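Local coordinates for protein beta-galactosidase (Bacillus circulans, PDB 4MAD) that probably hydrolyses terminal non-reducing beta-D-galactose residues in beta-D-galactosides, as a family 35 glycoside hydrolase, at residues Asp22-Asp27 / Gly216-Val221; Leu197-Asp202 / Met244-Trp249; Leu319-Asp324 / Thr558-Ala563; Met459-Tyr464 / Asp470-Thr475; Asp527-Leu532 / Asp589-Gly594. All coordinates share one frame; numbering follows the deposited sequence.

Contact 1 of 5, residues Asp22-Asp27 / Gly216-Val221; sequences DSFLLD and GIFETV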
# COMPACT_ATOMS: atom_id res chain seq x y z
N ASP A 22 -21.56 -3.73 -28.97
CA ASP A 22 -20.79 -2.74 -29.67
C ASP A 22 -20.40 -1.84 -28.51
O ASP A 22 -19.40 -1.16 -28.53
CB ASP A 22 -21.70 -1.95 -30.58
CG ASP A 22 -21.08 -1.68 -31.87
OD1 ASP A 22 -21.21 -2.52 -32.76
OD2 ASP A 22 -20.45 -0.62 -32.01
N SER A 23 -21.29 -1.81 -27.55
CA SER A 23 -21.20 -0.89 -26.46
C SER A 23 -21.67 -1.57 -25.19
O SER A 23 -22.30 -2.56 -25.28
CB SER A 23 -22.03 0.31 -26.82
OG SER A 23 -23.19 0.31 -26.09
N PHE A 24 -21.34 -1.04 -24.02
CA PHE A 24 -21.79 -1.64 -22.78
C PHE A 24 -23.29 -1.51 -22.71
O PHE A 24 -23.82 -0.55 -23.14
CB PHE A 24 -21.17 -0.98 -21.55
CG PHE A 24 -19.71 -1.24 -21.38
CD1 PHE A 24 -19.25 -2.46 -21.06
CD2 PHE A 24 -18.80 -0.26 -21.55
CE1 PHE A 24 -17.92 -2.71 -20.91
CE2 PHE A 24 -17.48 -0.52 -21.41
CZ PHE A 24 -17.06 -1.75 -21.07
N LEU A 25 -23.92 -2.50 -22.12
CA LEU A 25 -25.32 -2.48 -21.84
C LEU A 25 -25.58 -2.89 -20.43
O LEU A 25 -25.08 -3.87 -19.97
CB LEU A 25 -26.07 -3.47 -22.73
CG LEU A 25 -25.67 -3.49 -24.17
CD1 LEU A 25 -25.92 -4.77 -24.88
CD2 LEU A 25 -26.20 -2.35 -24.86
N LEU A 26 -26.42 -2.10 -19.80
CA LEU A 26 -27.00 -2.39 -18.52
C LEU A 26 -28.50 -2.06 -18.43
O LEU A 26 -28.91 -0.98 -18.73
CB LEU A 26 -26.28 -1.59 -17.48
CG LEU A 26 -26.58 -1.87 -16.05
CD1 LEU A 26 -26.13 -3.16 -15.63
CD2 LEU A 26 -26.01 -0.88 -15.19
N ASP A 27 -29.29 -2.97 -17.91
CA ASP A 27 -30.67 -2.64 -17.63
C ASP A 27 -31.38 -2.12 -18.86
O ASP A 27 -32.10 -1.13 -18.78
CB ASP A 27 -30.76 -1.56 -16.56
CG ASP A 27 -30.58 -2.08 -15.17
OD1 ASP A 27 -30.69 -3.30 -14.97
OD2 ASP A 27 -30.27 -1.27 -14.29
N GLY A 216 -11.86 -15.75 -24.38
CA GLY A 216 -13.24 -15.54 -24.01
C GLY A 216 -13.51 -14.36 -23.12
O GLY A 216 -14.61 -14.16 -22.74
N ILE A 217 -12.49 -13.58 -22.81
CA ILE A 217 -12.60 -12.53 -21.82
C ILE A 217 -12.32 -11.10 -22.35
O ILE A 217 -11.32 -10.88 -22.96
CB ILE A 217 -11.68 -12.85 -20.62
CG1 ILE A 217 -12.10 -14.14 -19.92
CG2 ILE A 217 -11.69 -11.76 -19.68
CD1 ILE A 217 -13.45 -14.12 -19.36
N PHE A 218 -13.20 -10.16 -22.05
CA PHE A 218 -13.08 -8.77 -22.45
C PHE A 218 -11.77 -8.19 -21.90
O PHE A 218 -11.46 -8.38 -20.79
CB PHE A 218 -14.29 -8.03 -21.86
CG PHE A 218 -14.35 -6.56 -22.17
CD1 PHE A 218 -14.33 -6.10 -23.45
CD2 PHE A 218 -14.49 -5.65 -21.16
CE1 PHE A 218 -14.39 -4.78 -23.70
CE2 PHE A 218 -14.55 -4.34 -21.43
CZ PHE A 218 -14.50 -3.91 -22.69
N GLU A 219 -11.08 -7.43 -22.72
CA GLU A 219 -9.86 -6.75 -22.32
C GLU A 219 -10.03 -5.22 -22.27
O GLU A 219 -10.72 -4.65 -23.07
CB GLU A 219 -8.66 -7.15 -23.19
CG GLU A 219 -7.36 -6.43 -22.99
CD GLU A 219 -6.61 -6.85 -21.73
OE1 GLU A 219 -7.22 -6.83 -20.69
OE2 GLU A 219 -5.42 -7.15 -21.80
N THR A 220 -9.36 -4.60 -21.31
CA THR A 220 -9.33 -3.16 -21.17
C THR A 220 -7.87 -2.75 -21.14
O THR A 220 -7.07 -3.57 -20.95
CB THR A 220 -10.00 -2.72 -19.89
OG1 THR A 220 -9.40 -3.33 -18.77
CG2 THR A 220 -11.48 -3.07 -19.91
N VAL A 221 -7.47 -1.55 -21.34
CA VAL A 221 -6.13 -1.05 -21.15
C VAL A 221 -6.02 0.09 -20.14
O VAL A 221 -7.00 0.76 -19.88
CB VAL A 221 -5.54 -0.57 -22.49
CG1 VAL A 221 -5.40 -1.73 -23.46
CG2 VAL A 221 -6.40 0.53 -23.09

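Contact 2 of 5, residues Leu197-Asp202 / Met244-Trp249; sequences LLFTSD and MCMEFW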
# COMPACT_ATOMS: atom_id res chain seq x y z
N LEU A 197 -19.88 -9.46 -15.56
CA LEU A 197 -18.89 -9.35 -16.58
C LEU A 197 -17.47 -9.52 -15.99
O LEU A 197 -17.14 -8.88 -15.06
CB LEU A 197 -19.00 -8.01 -17.30
CG LEU A 197 -17.93 -7.77 -18.34
CD1 LEU A 197 -17.87 -8.77 -19.39
CD2 LEU A 197 -18.00 -6.47 -18.91
N LEU A 198 -16.69 -10.40 -16.57
CA LEU A 198 -15.31 -10.63 -16.18
C LEU A 198 -14.37 -10.00 -17.18
O LEU A 198 -14.62 -10.04 -18.32
CB LEU A 198 -15.00 -12.12 -16.13
CG LEU A 198 -15.74 -12.97 -15.13
CD1 LEU A 198 -15.14 -14.35 -14.97
CD2 LEU A 198 -15.86 -12.32 -13.84
N PHE A 199 -13.30 -9.41 -16.75
CA PHE A 199 -12.46 -8.72 -17.69
C PHE A 199 -11.05 -8.70 -17.18
O PHE A 199 -10.86 -8.92 -16.07
CB PHE A 199 -12.98 -7.30 -17.91
CG PHE A 199 -12.87 -6.45 -16.71
CD1 PHE A 199 -11.74 -5.76 -16.44
CD2 PHE A 199 -13.91 -6.34 -15.81
CE1 PHE A 199 -11.65 -5.00 -15.32
CE2 PHE A 199 -13.80 -5.55 -14.70
CZ PHE A 199 -12.70 -4.91 -14.45
N THR A 200 -10.11 -8.34 -18.04
CA THR A 200 -8.72 -8.15 -17.71
C THR A 200 -8.30 -6.72 -18.06
O THR A 200 -8.99 -6.02 -18.71
CB THR A 200 -7.79 -9.10 -18.49
OG1 THR A 200 -8.04 -9.02 -19.87
CG2 THR A 200 -8.00 -10.55 -17.99
N SER A 201 -7.15 -6.33 -17.55
CA SER A 201 -6.55 -5.08 -17.97
C SER A 201 -5.08 -5.28 -18.21
O SER A 201 -4.47 -6.07 -17.60
CB SER A 201 -6.81 -3.96 -16.95
OG SER A 201 -6.13 -4.11 -15.74
N ASP A 202 -4.56 -4.55 -19.16
CA ASP A 202 -3.15 -4.56 -19.45
C ASP A 202 -2.71 -3.24 -20.07
O ASP A 202 -3.51 -2.47 -20.47
CB ASP A 202 -2.80 -5.66 -20.41
CG ASP A 202 -2.81 -7.01 -19.78
OD1 ASP A 202 -1.87 -7.35 -19.10
OD2 ASP A 202 -3.78 -7.71 -20.00
N MET A 244 -12.49 0.55 -23.05
CA MET A 244 -12.40 1.05 -21.70
C MET A 244 -10.96 1.24 -21.19
O MET A 244 -10.19 0.38 -21.29
CB MET A 244 -13.15 0.18 -20.72
CG MET A 244 -13.23 0.82 -19.39
SD MET A 244 -14.49 0.07 -18.42
CE MET A 244 -14.55 1.11 -17.06
N CYS A 245 -10.68 2.38 -20.60
CA CYS A 245 -9.44 2.59 -19.90
C CYS A 245 -9.67 2.24 -18.45
O CYS A 245 -10.27 2.95 -17.76
CB CYS A 245 -9.06 4.05 -19.98
SG CYS A 245 -7.57 4.44 -19.07
N MET A 246 -9.25 1.07 -18.04
CA MET A 246 -9.47 0.62 -16.69
C MET A 246 -8.67 1.32 -15.57
O MET A 246 -9.11 1.33 -14.47
CB MET A 246 -9.38 -0.88 -16.63
CG MET A 246 -9.73 -1.43 -15.37
SD MET A 246 -11.38 -1.23 -14.76
CE MET A 246 -12.33 -1.58 -16.16
N GLU A 247 -7.52 1.86 -15.90
CA GLU A 247 -6.78 2.78 -15.07
C GLU A 247 -6.30 3.97 -15.92
O GLU A 247 -5.45 3.84 -16.71
CB GLU A 247 -5.59 2.10 -14.39
CG GLU A 247 -5.91 0.81 -13.68
CD GLU A 247 -4.67 0.10 -13.13
OE1 GLU A 247 -3.58 0.67 -13.22
OE2 GLU A 247 -4.83 -1.03 -12.68
N PHE A 248 -6.93 5.11 -15.75
CA PHE A 248 -6.46 6.35 -16.33
C PHE A 248 -5.65 7.01 -15.23
O PHE A 248 -6.19 7.54 -14.29
CB PHE A 248 -7.64 7.21 -16.78
CG PHE A 248 -7.30 8.63 -17.16
CD1 PHE A 248 -6.14 8.97 -17.80
CD2 PHE A 248 -8.18 9.65 -16.91
CE1 PHE A 248 -5.91 10.29 -18.13
CE2 PHE A 248 -7.90 10.91 -17.22
CZ PHE A 248 -6.77 11.21 -17.85
N TRP A 249 -4.33 6.97 -15.39
CA TRP A 249 -3.42 7.45 -14.39
C TRP A 249 -3.36 8.97 -14.54
O TRP A 249 -2.50 9.50 -15.17
CB TRP A 249 -2.01 6.83 -14.55
CG TRP A 249 -2.01 5.36 -14.56
CD1 TRP A 249 -2.71 4.59 -13.75
CD2 TRP A 249 -1.28 4.49 -15.41
NE1 TRP A 249 -2.49 3.29 -14.03
CE2 TRP A 249 -1.62 3.20 -15.07
CE3 TRP A 249 -0.39 4.69 -16.45
CZ2 TRP A 249 -1.10 2.11 -15.71
CZ3 TRP A 249 0.11 3.61 -17.08
CH2 TRP A 249 -0.23 2.35 -16.71

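Contact 3 of 5, residues Leu319-Asp324 / Thr558-Ala563; sequences LTESGD and TLYVPA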
# COMPACT_ATOMS: atom_id res chain seq x y z
N LEU A 319 -9.84 13.84 -5.14
CA LEU A 319 -9.88 14.22 -3.73
C LEU A 319 -8.49 14.16 -3.16
O LEU A 319 -7.75 13.35 -3.56
CB LEU A 319 -10.74 13.29 -2.91
CG LEU A 319 -12.12 13.06 -3.46
CD1 LEU A 319 -12.90 12.29 -2.49
CD2 LEU A 319 -12.77 14.31 -3.78
N THR A 320 -8.17 15.02 -2.22
CA THR A 320 -6.84 15.03 -1.62
C THR A 320 -6.75 13.86 -0.66
O THR A 320 -7.71 13.23 -0.41
CB THR A 320 -6.58 16.27 -0.81
OG1 THR A 320 -7.43 16.27 0.30
CG2 THR A 320 -6.77 17.52 -1.61
N GLU A 321 -5.60 13.65 -0.07
CA GLU A 321 -5.43 12.48 0.84
C GLU A 321 -6.45 12.53 1.94
O GLU A 321 -6.99 11.55 2.29
CB GLU A 321 -4.05 12.44 1.47
CG GLU A 321 -3.90 11.41 2.60
CD GLU A 321 -2.45 11.27 3.12
OE1 GLU A 321 -1.66 12.11 2.70
OE2 GLU A 321 -2.15 10.36 3.89
N SER A 322 -6.73 13.72 2.44
CA SER A 322 -7.72 13.89 3.48
C SER A 322 -9.15 14.05 3.01
O SER A 322 -10.02 14.24 3.81
CB SER A 322 -7.40 15.04 4.38
OG SER A 322 -7.34 16.20 3.66
N GLY A 323 -9.37 13.96 1.72
CA GLY A 323 -10.68 13.95 1.17
C GLY A 323 -11.21 15.25 0.61
O GLY A 323 -12.34 15.30 0.30
N ASP A 324 -10.40 16.28 0.50
CA ASP A 324 -10.86 17.55 -0.02
C ASP A 324 -11.05 17.53 -1.52
O ASP A 324 -10.30 16.95 -2.22
CB ASP A 324 -9.88 18.67 0.31
CG ASP A 324 -9.67 18.84 1.79
OD1 ASP A 324 -10.52 18.43 2.55
OD2 ASP A 324 -8.65 19.38 2.17
N THR A 558 4.58 15.61 6.45
CA THR A 558 3.52 15.54 7.45
C THR A 558 2.82 14.22 7.36
O THR A 558 2.83 13.65 6.32
CB THR A 558 2.44 16.58 7.25
OG1 THR A 558 1.99 16.56 5.90
CG2 THR A 558 2.91 17.93 7.58
N LEU A 559 2.26 13.77 8.46
CA LEU A 559 1.44 12.60 8.50
C LEU A 559 0.00 13.00 8.83
O LEU A 559 -0.20 13.62 9.77
CB LEU A 559 1.91 11.57 9.54
CG LEU A 559 3.11 10.69 9.24
CD1 LEU A 559 3.60 9.84 10.41
CD2 LEU A 559 2.94 9.91 8.02
N TYR A 560 -0.93 12.55 8.03
CA TYR A 560 -2.34 12.79 8.23
C TYR A 560 -2.85 11.98 9.38
O TYR A 560 -2.62 10.83 9.47
CB TYR A 560 -3.11 12.49 6.95
CG TYR A 560 -4.60 12.31 6.97
CD1 TYR A 560 -5.44 13.26 7.45
CD2 TYR A 560 -5.15 11.20 6.45
CE1 TYR A 560 -6.75 13.08 7.43
CE2 TYR A 560 -6.45 10.99 6.44
CZ TYR A 560 -7.27 11.96 6.93
OH TYR A 560 -8.58 11.74 6.91
N VAL A 561 -3.56 12.67 10.25
CA VAL A 561 -4.27 12.09 11.33
C VAL A 561 -5.78 12.24 11.16
O VAL A 561 -6.30 13.26 11.39
CB VAL A 561 -3.89 12.80 12.62
CG1 VAL A 561 -4.52 12.14 13.79
CG2 VAL A 561 -2.44 12.93 12.78
N PRO A 562 -6.46 11.19 10.79
CA PRO A 562 -7.90 11.23 10.71
C PRO A 562 -8.54 11.48 12.07
O PRO A 562 -8.12 10.93 13.03
CB PRO A 562 -8.26 9.83 10.23
CG PRO A 562 -7.09 9.32 9.64
CD PRO A 562 -5.96 9.90 10.36
N ALA A 563 -9.63 12.22 12.11
CA ALA A 563 -10.22 12.54 13.38
C ALA A 563 -10.58 11.31 14.22
O ALA A 563 -10.48 11.35 15.41
CB ALA A 563 -11.40 13.36 13.18
O HOH W 1 -0.07 10.71 5.69

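Contact 4 of 5, residues Met459-Tyr464 / Asp470-Thr475; sequences MGRINY and DYKGIT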
# COMPACT_ATOMS: atom_id res chain seq x y z
N MET A 459 11.16 -1.94 4.57
CA MET A 459 10.68 -0.65 4.10
C MET A 459 9.50 -0.75 3.11
O MET A 459 9.09 0.21 2.56
CB MET A 459 11.83 0.13 3.48
CG MET A 459 12.94 0.43 4.42
SD MET A 459 14.29 1.32 3.67
CE MET A 459 13.60 2.88 3.53
N GLY A 460 9.05 -1.97 2.94
CA GLY A 460 7.99 -2.36 2.04
C GLY A 460 8.28 -3.31 0.90
O GLY A 460 9.20 -3.09 0.19
N ARG A 461 7.48 -4.36 0.80
CA ARG A 461 7.69 -5.36 -0.20
C ARG A 461 7.31 -4.86 -1.58
O ARG A 461 6.29 -4.32 -1.74
CB ARG A 461 6.97 -6.68 0.11
CG ARG A 461 7.49 -7.44 1.30
CD ARG A 461 7.06 -8.90 1.42
NE ARG A 461 7.61 -9.48 2.62
CZ ARG A 461 7.17 -9.19 3.81
NH1 ARG A 461 6.14 -8.38 3.94
NH2 ARG A 461 7.71 -9.71 4.87
N ILE A 462 8.18 -5.12 -2.52
CA ILE A 462 8.04 -4.78 -3.90
C ILE A 462 6.73 -5.33 -4.45
O ILE A 462 6.33 -6.38 -4.14
CB ILE A 462 9.21 -5.33 -4.73
CG1 ILE A 462 10.44 -4.50 -4.45
CG2 ILE A 462 8.93 -5.27 -6.20
CD1 ILE A 462 11.70 -5.15 -4.78
N ASN A 463 6.07 -4.50 -5.22
CA ASN A 463 4.75 -4.79 -5.73
C ASN A 463 4.60 -4.86 -7.24
O ASN A 463 3.55 -4.97 -7.69
CB ASN A 463 3.72 -3.81 -5.18
CG ASN A 463 3.91 -2.38 -5.67
OD1 ASN A 463 3.44 -1.99 -6.76
ND2 ASN A 463 4.58 -1.61 -4.86
N TYR A 464 5.68 -4.74 -7.97
CA TYR A 464 5.67 -4.76 -9.39
C TYR A 464 7.05 -5.16 -9.89
O TYR A 464 8.01 -4.75 -9.34
CB TYR A 464 5.35 -3.36 -9.95
CG TYR A 464 5.31 -3.29 -11.44
CD1 TYR A 464 4.15 -3.59 -12.13
CD2 TYR A 464 6.42 -2.91 -12.17
CE1 TYR A 464 4.12 -3.57 -13.48
CE2 TYR A 464 6.38 -2.86 -13.52
CZ TYR A 464 5.23 -3.17 -14.18
OH TYR A 464 5.19 -3.11 -15.51
N ASP A 470 10.40 -10.93 -2.59
CA ASP A 470 11.11 -9.91 -1.88
C ASP A 470 11.12 -10.22 -0.39
O ASP A 470 10.28 -9.79 0.31
CB ASP A 470 10.46 -8.54 -2.14
CG ASP A 470 11.28 -7.40 -1.62
OD1 ASP A 470 12.45 -7.54 -1.39
OD2 ASP A 470 10.76 -6.33 -1.54
N TYR A 471 12.05 -11.07 0.02
CA TYR A 471 12.24 -11.40 1.41
C TYR A 471 12.78 -10.21 2.16
O TYR A 471 13.58 -9.52 1.67
CB TYR A 471 13.22 -12.56 1.59
CG TYR A 471 12.72 -13.89 1.11
CD1 TYR A 471 11.94 -14.67 1.90
CD2 TYR A 471 13.02 -14.34 -0.14
CE1 TYR A 471 11.51 -15.85 1.50
CE2 TYR A 471 12.57 -15.53 -0.56
CZ TYR A 471 11.81 -16.27 0.26
OH TYR A 471 11.36 -17.44 -0.18
N LYS A 472 12.37 -10.04 3.39
CA LYS A 472 12.78 -8.93 4.19
C LYS A 472 13.58 -9.36 5.46
O LYS A 472 13.45 -10.47 5.94
CB LYS A 472 11.58 -8.06 4.48
CG LYS A 472 10.87 -7.62 3.26
CD LYS A 472 11.72 -6.76 2.46
CE LYS A 472 10.93 -5.68 1.75
NZ LYS A 472 11.66 -4.98 0.75
N GLY A 473 14.42 -8.47 5.95
CA GLY A 473 15.38 -8.78 6.98
C GLY A 473 16.73 -8.99 6.35
O GLY A 473 17.16 -8.21 5.57
N ILE A 474 17.38 -10.05 6.78
CA ILE A 474 18.66 -10.46 6.24
C ILE A 474 18.37 -11.74 5.49
O ILE A 474 17.92 -12.67 6.05
CB ILE A 474 19.65 -10.68 7.38
CG1 ILE A 474 19.93 -9.36 8.04
CG2 ILE A 474 20.88 -11.28 6.90
CD1 ILE A 474 20.54 -9.42 9.27
N THR A 475 18.55 -11.69 4.19
CA THR A 475 18.25 -12.82 3.35
C THR A 475 19.09 -14.09 3.51
O THR A 475 18.56 -15.14 3.51
CB THR A 475 18.21 -12.42 1.88
OG1 THR A 475 19.46 -11.92 1.50
CG2 THR A 475 17.18 -11.37 1.71

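Contact 5 of 5, residues Asp527-Leu532 / Asp589-Gly594; sequences DTFIDL and DTPVLG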
# COMPACT_ATOMS: atom_id res chain seq x y z
N ASP A 527 -9.73 16.55 11.92
CA ASP A 527 -8.61 16.07 11.13
C ASP A 527 -7.44 16.98 11.36
O ASP A 527 -7.59 18.10 11.60
CB ASP A 527 -8.92 16.05 9.64
CG ASP A 527 -9.85 14.96 9.22
OD1 ASP A 527 -10.18 14.09 9.99
OD2 ASP A 527 -10.26 15.02 8.09
N THR A 528 -6.26 16.42 11.31
CA THR A 528 -5.06 17.17 11.57
C THR A 528 -3.84 16.50 10.96
O THR A 528 -3.95 15.42 10.48
CB THR A 528 -4.84 17.45 13.07
OG1 THR A 528 -3.79 18.37 13.26
CG2 THR A 528 -4.51 16.21 13.79
N PHE A 529 -2.72 17.19 11.00
CA PHE A 529 -1.50 16.68 10.42
C PHE A 529 -0.32 16.91 11.34
O PHE A 529 -0.19 17.94 11.89
CB PHE A 529 -1.24 17.33 9.08
CG PHE A 529 -2.42 17.31 8.15
CD1 PHE A 529 -2.54 16.36 7.16
CD2 PHE A 529 -3.43 18.25 8.24
CE1 PHE A 529 -3.58 16.34 6.34
CE2 PHE A 529 -4.47 18.21 7.38
CZ PHE A 529 -4.54 17.24 6.46
N ILE A 530 0.53 15.91 11.47
CA ILE A 530 1.72 16.02 12.27
C ILE A 530 2.94 16.41 11.43
O ILE A 530 3.30 15.72 10.55
CB ILE A 530 2.05 14.69 12.99
CG1 ILE A 530 0.89 14.21 13.82
CG2 ILE A 530 3.20 14.87 13.87
CD1 ILE A 530 1.16 12.94 14.58
N ASP A 531 3.57 17.51 11.77
CA ASP A 531 4.70 18.03 11.04
C ASP A 531 5.98 17.42 11.59
O ASP A 531 6.30 17.68 12.68
CB ASP A 531 4.81 19.52 11.21
CG ASP A 531 6.11 20.07 10.73
OD1 ASP A 531 6.79 19.48 9.93
OD2 ASP A 531 6.46 21.14 11.19
N LEU A 532 6.61 16.59 10.80
CA LEU A 532 7.74 15.81 11.22
C LEU A 532 9.03 16.23 10.57
O LEU A 532 9.98 15.50 10.58
CB LEU A 532 7.49 14.36 10.93
CG LEU A 532 6.40 13.76 11.80
CD1 LEU A 532 5.49 12.84 11.13
CD2 LEU A 532 6.91 13.25 13.09
N ASP A 589 -2.70 22.29 10.35
CA ASP A 589 -3.96 22.13 9.67
C ASP A 589 -3.90 21.96 8.16
O ASP A 589 -4.87 21.87 7.52
CB ASP A 589 -4.94 23.22 10.07
CG ASP A 589 -4.72 24.48 9.36
OD1 ASP A 589 -3.67 24.68 8.80
OD2 ASP A 589 -5.61 25.30 9.38
N THR A 590 -2.69 21.89 7.66
CA THR A 590 -2.52 21.58 6.27
C THR A 590 -1.29 20.76 6.05
O THR A 590 -0.36 20.94 6.73
CB THR A 590 -2.44 22.83 5.46
OG1 THR A 590 -2.64 22.52 4.09
CG2 THR A 590 -1.15 23.43 5.64
N PRO A 591 -1.32 19.89 5.07
CA PRO A 591 -0.20 19.00 4.87
C PRO A 591 0.95 19.61 4.09
O PRO A 591 0.79 20.56 3.41
CB PRO A 591 -0.80 17.89 4.04
CG PRO A 591 -1.81 18.54 3.24
CD PRO A 591 -2.30 19.73 4.00
N VAL A 592 2.10 18.95 4.19
CA VAL A 592 3.25 19.22 3.35
C VAL A 592 3.56 17.93 2.60
O VAL A 592 4.11 17.03 3.13
CB VAL A 592 4.44 19.66 4.11
CG1 VAL A 592 5.59 19.84 3.22
CG2 VAL A 592 4.14 20.94 4.79
N LEU A 593 3.16 17.86 1.35
CA LEU A 593 3.35 16.66 0.56
C LEU A 593 4.41 16.92 -0.47
O LEU A 593 4.72 16.08 -1.22
CB LEU A 593 2.07 16.29 -0.13
CG LEU A 593 0.89 16.04 0.76
CD1 LEU A 593 -0.31 15.66 -0.01
CD2 LEU A 593 1.22 15.01 1.72
N GLY A 594 4.90 18.12 -0.52
CA GLY A 594 5.69 18.53 -1.63
C GLY A 594 6.92 19.34 -1.36
O GLY A 594 7.27 20.22 -2.06

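Contact 1 of 5, residues Asp22-Asp27 / Gly216-Val221
Phe24 and Phe218 meet through their rings, and this one aromatic pair makes the contact. Phe24 CZ lies 3.6 Å from Phe218 CE2. The ring centres are 5.6 Å apart and the planes stand at 90°. Phe218 CE2 sits at the edge of the Phe24 ring, near its plane. The approach to the Phe218 ring is oblique. Phe218 reaches across because its CG is anti to the backbone N (chi1 -180°), and the two side chains cross at about a right angle. Strand 24-26 is the middle strand of a small antiparallel sheet near the N-terminus. Strand 218-223 belongs to the eight-stranded parallel barrel of the (beta/alpha)8 fold. The ring pair therefore joins the N-terminal sheet to the barrel. Other apolar contacts surround it: Phe24 also touches Leu18, Ile31, Pro242 and Met244, while Phe218 meets Tyr20 and packs on Phe199. Both phenylalanines are buried. Polar contacts lie apart from the ring pair. Ser23 OG donates to Phe24 O at 3.1 Å, from above the carbonyl plane. Thr220 OG1 is hydrogen-bonded to Thr200 O on the adjacent barrel strand.

Contact 2 of 5, residues Leu197-Asp202 / Met244-Trp249
Met246 has CG anti to its backbone N (chi1 -173°) and then bends at chi2 and chi3, which brings SD and CE to the Phe199 ring. Phe199 comes from the opposite direction, with CG set between its backbone N and carbonyl carbon. This is a Met-aromatic contact inside the (beta/alpha)8 barrel. Strands 197-202 and 244-249 are not neighbours; strand 218-223 runs between them. Met246 CE is 3.6 Å from Phe199 CE1. Met246 SD lies 4.7 Å from the centroid of the Phe199 ring, 57° off its normal, so the sulfur approaches obliquely. Nearer the active site, Ser201 CB packs on Met246 CB at 4.0 Å. With an alanine at Met246, the Phe199 ring is likely to lose its sulfur and methyl partner, and a gap would probably open beside it. The next residue, Glu247, is the predicted nucleophile, and Ser201 lies close to Glu171, the predicted proton donor. Glu247 OE2 forms a salt bridge with Arg104. Its other oxygen is fixed from within the segment: Trp249 NE1 donates to Glu247 OE1 at 3.0 Å, in the indole plane and on the anti lone pair, with an N-H...O angle of 159°.

Contact 3 of 5, residues Leu319-Asp324 / Thr558-Ala563
A type I beta turn from Thr320 to Gly323 brings Ser322 up to Tyr560 on strand 558-561, their CA atoms 7.3 Å apart. The turn is closed by Gly323 N donating to Thr320 O. Ser322 packs over one face of the Tyr560 ring. Its CB makes an off-centre CH-pi contact, 4.1 Å from the ring centroid, and is closest to Tyr560 CE1 at 3.7 Å. Ser322 CA lies over the same face, toward the rim. Pro562 N lies over the opposite face, also toward the rim, so the ring sits between the turn and the residue that follows its own strand. Glu321 runs past the tyrosine in the opposite direction, its chain extended beyond CG. Its OE2 comes within 3.8 Å of Tyr560 CB, with the carboxylate and ring planes 64° apart. A water bridges the carboxylate to the tyrosine backbone: it donates to Glu321 OE2 at 2.8 Å and accepts from Tyr560 N at 3.1 Å. Thr291 OG1 and Ser312 OG also bond to the carboxylate, which satisfies this buried charge. The contact is an interdomain interface. It docks the edge strand of the galactose-binding domain's antiparallel sheet on a loop before helix 327-339 of the catalytic (beta/alpha)8 domain.

Contact 4 of 5, residues Met459-Tyr464 / Asp470-Thr475
In the first all-beta domain, the loop after strand 449-457 meets the chain leading into strand 473-480 through a buried polar network. Asp470 OD2 is its centre. Ile462 N donates to Asp470 OD2 at 3.0 Å, nearly straight at 172°, on the anti lone pair. Lys472 NZ forms a salt bridge with the same oxygen at 2.8 Å, coming from above the carboxylate plane. Two donors thus grip one atom, while Arg434 holds OD1. Lys472 bends at chi2 and chi3, which carries NZ back to Gly460 O at 3.2 Å; this donor lies well above the carbonyl plane. A methionine in place of Lys472 would probably leave Asp470 and Asp418 without their shared cation and Gly460 O without this donor. Apolar parts fill in around the charges. Lys472 CG lies over one face of the Arg461 guanidinium, 3.8 Å from Arg461 NE, as the two side chains slide past each other in opposite directions. Ile462 CG1 packs 3.5 Å from Asp470 OD2. Arg461 reaches Glu387 and Glu114 with its own salt bridges. Tyr464, further along the loop, lines a pocket holding 2-(2-methoxyethoxy)ethanol. Strand 409-417 packs against Asp470 and Lys472 through His417, and Tyr306 of strand 306-308 touches Ile462 and Lys472.

Contact 5 of 5, residues Asp527-Leu532 / Asp589-Gly594
Phe529 is the buried side of this contact, and the loop 589-594 lies across its ring. Phe529 belongs to strand 528-531, in an antiparallel sheet of the galactose-binding domain region, and the loop follows the neighbouring strand 584-588. The tight part is the cover over one ring face. Thr590 C and Pro591 N sit above it, the nitrogen over the ring centre. Pro591 adds a CH-pi contact, with CD 4.3 Å from the centroid of the Phe529 ring and 14° off the normal. Pro591 CB also touches Phe529 CD1 at 3.9 Å, and the two side chains lie side by side, pointing the same way. Phe529 has CG anti to its carbonyl carbon and beside its backbone N (chi1 -49°), which lays the ring beneath the loop. The loose part is the outer side. The CB atoms of Asp589 and Thr590 point away from the strand, and Thr590 is exposed. These two residues meet the ring through their backbone alone. Val592 N is hydrogen-bonded to Thr558 OG1, tying the loop to the edge strand 558-561 as well. Asp589 O approaches the ring obliquely, 3.7 Å from Phe529 CE2.

Contacts 1 and 2 share the catalytic barrel. Their centres are 10 Å apart, and they touch where Thr220 OG1 packs 3.2 Å from Ser201 CB. Contact 2 holds the predicted nucleophile, while contact 1 lies away from the annotated sites. Contacts 3 and 5 form a second pair, with centres 8 Å apart. Their strands 558-561 and 528-531 are neighbours in one sheet, joined by Val561 N to Thr528 O at 2.8 Å. Contact 4 stands apart from both pairs, its centre 27 to 28 Å from those of contacts 2, 3 and 5. Its nearest atoms nevertheless come within about 8 Å of contact 2, and its Tyr464 shares a ligand pocket with Glu112 and Trp252.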